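Local coordinates for ESAT-6/WXG100 secretion system protein (Streptococcus gallolyticus, PDB 7JQE), which is the extracellular region of EsaA, a membrane subunit of the bacterial type VIIb secretion system, and probably contributes to toxin export across the cell envelope, at residues S117-E122 against I484-T489. Numbering follows the deposited sequence.
Sequences SDLLEE and IELQST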
ATOM      1  N   SER A 117      64.393 -27.085   2.048  1.00 97.64           N
ATOM      2  CA  SER A 117      64.282 -26.086   0.989  1.00 96.32           C
ATOM      3  C   SER A 117      63.035 -26.302   0.143  1.00 95.34           C
ATOM      4  O   SER A 117      62.439 -25.333  -0.342  1.00 93.79           O
ATOM      5  CB  SER A 117      65.531 -26.104   0.111  1.00 98.16           C
ATOM      6  OG  SER A 117      66.675 -25.726   0.857  1.00111.19           O
ATOM      7  N   ASP A 118      62.631 -27.561  -0.051  1.00 94.40           N
ATOM      8  CA  ASP A 118      61.383 -27.833  -0.758  1.00100.09           C
ATOM      9  C   ASP A 118      60.179 -27.487   0.108  1.00 98.06           C
ATOM     10  O   ASP A 118      59.205 -26.899  -0.378  1.00 97.65           O
ATOM     11  CB  ASP A 118      61.331 -29.297  -1.191  1.00104.54           C
ATOM     12  CG  ASP A 118      62.487 -29.680  -2.091  1.00119.52           C
ATOM     13  OD1 ASP A 118      62.925 -28.828  -2.894  1.00122.66           O
ATOM     14  OD2 ASP A 118      62.962 -30.831  -1.991  1.00126.71           O
ATOM     15  N   LEU A 119      60.224 -27.852   1.391  1.00 98.58           N
ATOM     16  CA  LEU A 119      59.149 -27.477   2.302  1.00 95.74           C
ATOM     17  C   LEU A 119      58.954 -25.968   2.323  1.00 94.71           C
ATOM     18  O   LEU A 119      57.819 -25.481   2.389  1.00 83.26           O
ATOM     19  CB  LEU A 119      59.441 -28.006   3.707  1.00 87.65           C
ATOM     20  CG  LEU A 119      58.446 -27.634   4.806  1.00 85.63           C
ATOM     21  CD1 LEU A 119      57.048 -28.122   4.453  1.00 89.93           C
ATOM     22  CD2 LEU A 119      58.885 -28.194   6.148  1.00 86.68           C
ATOM     23  N   LEU A 120      60.051 -25.210   2.251  1.00 90.43           N
ATOM     24  CA  LEU A 120      59.951 -23.756   2.269  1.00 93.19           C
ATOM     25  C   LEU A 120      59.037 -23.252   1.160  1.00 99.81           C
ATOM     26  O   LEU A 120      58.174 -22.396   1.388  1.00100.25           O
ATOM     27  CB  LEU A 120      61.341 -23.134   2.145  1.00 91.22           C
ATOM     28  CG  LEU A 120      61.454 -21.665   2.552  1.00 97.28           C
ATOM     29  CD1 LEU A 120      61.260 -21.523   4.051  1.00 94.99           C
ATOM     30  CD2 LEU A 120      62.795 -21.089   2.127  1.00103.56           C
ATOM     31  N   GLU A 121      59.211 -23.773  -0.057  1.00109.60           N
ATOM     32  CA  GLU A 121      58.400 -23.305  -1.177  1.00110.93           C
ATOM     33  C   GLU A 121      56.934 -23.661  -0.983  1.00107.42           C
ATOM     34  O   GLU A 121      56.045 -22.864  -1.307  1.00110.16           O
ATOM     35  CB  GLU A 121      58.926 -23.883  -2.487  1.00116.62           C
ATOM     36  CG  GLU A 121      60.356 -23.491  -2.799  1.00125.33           C
ATOM     37  CD  GLU A 121      60.777 -23.909  -4.192  1.00137.77           C
ATOM     38  OE1 GLU A 121      59.935 -23.833  -5.112  1.00139.25           O
ATOM     39  OE2 GLU A 121      61.946 -24.319  -4.363  1.00144.73           O
ATOM     40  N   GLU A 122      56.657 -24.860  -0.462  1.00 99.16           N
ATOM     41  CA  GLU A 122      55.277 -25.222  -0.155  1.00 89.63           C
ATOM     42  C   GLU A 122      54.662 -24.240   0.833  1.00 92.87           C
ATOM     43  O   GLU A 122      53.484 -23.879   0.711  1.00 94.29           O
ATOM     44  CB  GLU A 122      55.218 -26.644   0.396  1.00 90.05           C
ATOM     45  CG  GLU A 122      55.645 -27.714  -0.593  1.00 97.24           C
ATOM     46  CD  GLU A 122      54.636 -27.915  -1.706  1.00109.59           C
ATOM     47  OE1 GLU A 122      53.499 -27.409  -1.581  1.00110.89           O
ATOM     48  OE2 GLU A 122      54.978 -28.581  -2.707  1.00116.14           O
ATOM     49  N   ILE A 484      60.569 -17.390   8.028  1.00 88.41           N
ATOM     50  CA  ILE A 484      61.830 -16.842   8.516  1.00 84.54           C
ATOM     51  C   ILE A 484      62.575 -17.886   9.337  1.00 93.49           C
ATOM     52  O   ILE A 484      63.785 -18.085   9.175  1.00 94.12           O
ATOM     53  CB  ILE A 484      61.579 -15.558   9.324  1.00 86.39           C
ATOM     54  CG1 ILE A 484      61.162 -14.417   8.394  1.00 95.78           C
ATOM     55  CG2 ILE A 484      62.804 -15.183  10.137  1.00 87.05           C
ATOM     56  CD1 ILE A 484      60.822 -13.125   9.113  1.00 93.25           C
ATOM     57  N   GLU A 485      61.860 -18.577  10.227  1.00 88.44           N
ATOM     58  CA  GLU A 485      62.511 -19.585  11.056  1.00 89.65           C
ATOM     59  C   GLU A 485      62.987 -20.770  10.223  1.00 94.08           C
ATOM     60  O   GLU A 485      64.070 -21.315  10.473  1.00 94.98           O
ATOM     61  CB  GLU A 485      61.570 -20.040  12.170  1.00 86.33           C
ATOM     62  CG  GLU A 485      61.514 -19.076  13.342  1.00103.88           C
ATOM     63  CD  GLU A 485      60.484 -19.474  14.382  1.00121.12           C
ATOM     64  OE1 GLU A 485      59.744 -20.453  14.148  1.00124.40           O
ATOM     65  OE2 GLU A 485      60.415 -18.805  15.435  1.00128.26           O
ATOM     66  N   LEU A 486      62.201 -21.181   9.225  1.00 91.89           N
ATOM     67  CA  LEU A 486      62.628 -22.290   8.376  1.00 93.29           C
ATOM     68  C   LEU A 486      63.875 -21.923   7.580  1.00 97.06           C
ATOM     69  O   LEU A 486      64.808 -22.727   7.470  1.00101.29           O
ATOM     70  CB  LEU A 486      61.494 -22.712   7.442  1.00 91.44           C
ATOM     71  CG  LEU A 486      61.776 -23.914   6.534  1.00 90.19           C
ATOM     72  CD1 LEU A 486      62.292 -25.098   7.334  1.00 90.13           C
ATOM     73  CD2 LEU A 486      60.525 -24.301   5.762  1.00 88.46           C
ATOM     74  N   GLN A 487      63.917 -20.712   7.019  1.00 93.72           N
ATOM     75  CA  GLN A 487      65.123 -20.271   6.322  1.00 91.89           C
ATOM     76  C   GLN A 487      66.311 -20.194   7.270  1.00 91.96           C
ATOM     77  O   GLN A 487      67.437 -20.540   6.894  1.00 93.73           O
ATOM     78  CB  GLN A 487      64.889 -18.917   5.655  1.00 91.37           C
ATOM     79  CG  GLN A 487      64.704 -18.998   4.151  1.00 99.65           C
ATOM     80  CD  GLN A 487      65.997 -19.278   3.419  1.00108.20           C
ATOM     81  OE1 GLN A 487      66.851 -18.402   3.294  1.00116.76           O
ATOM     82  NE2 GLN A 487      66.153 -20.504   2.930  1.00111.10           N
ATOM     83  N   SER A 488      66.080 -19.737   8.503  1.00 92.90           N
ATOM     84  CA  SER A 488      67.171 -19.594   9.462  1.00100.72           C
ATOM     85  C   SER A 488      67.827 -20.939   9.751  1.00105.71           C
ATOM     86  O   SER A 488      69.058 -21.057   9.740  1.00108.56           O
ATOM     87  CB  SER A 488      66.650 -18.954  10.750  1.00104.50           C
ATOM     88  OG  SER A 488      67.703 -18.722  11.670  1.00112.46           O
ATOM     89  N   THR A 489      67.018 -21.968  10.015  1.00107.74           N
ATOM     90  CA  THR A 489      67.573 -23.290  10.293  1.00104.83           C
ATOM     91  C   THR A 489      68.205 -23.901   9.050  1.00105.38           C
ATOM     92  O   THR A 489      69.248 -24.560   9.144  1.00114.41           O
ATOM     93  CB  THR A 489      66.495 -24.211  10.860  1.00111.81           C
ATOM     94  OG1 THR A 489      65.245 -23.948  10.209  1.00132.25           O
ATOM     95  CG2 THR A 489      66.340 -23.987  12.352  1.00108.08           C
TER
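L120 and L486 lie alongside each other, pointing oppositely, CD1 of L120 lying 3.3 Å from CD2 of L486 and 3.5 Å from its CG. Both leucines point at the opposite helix, and with CG anti to the backbone N (chi1 -163° for L120 and -177° for L486) these two methyls lie side by side. CD2 of L486 reaches the opposite backbone, 3.6 Å from CA of L120, and also comes within 4.0 Å of CG of L119, whose side chain lies roughly perpendicular to that of L486. The other methyl of L120, CD2, meets Q487, whose chain bends at chi2 and runs across the leucine: CG and NE2 of Q487 each lie 3.5 Å from that methyl. F147, from a loop, also touches Q487, while I483, one turn before Q487 on the same helix, also packs on L120. Helices 102-135 and 462-491 run antiparallel here, their local axes 10.1 Å apart at 166°, near the end of the elongated chain where both modelled termini lie. L119 of the second subunit also packs on L486, which places this contact beside the subunit interface. No hydrogen bond joins the segments; the pairing rests on buried aliphatic packing, with the glutamine's methylene and amide nitrogen lying against a methyl.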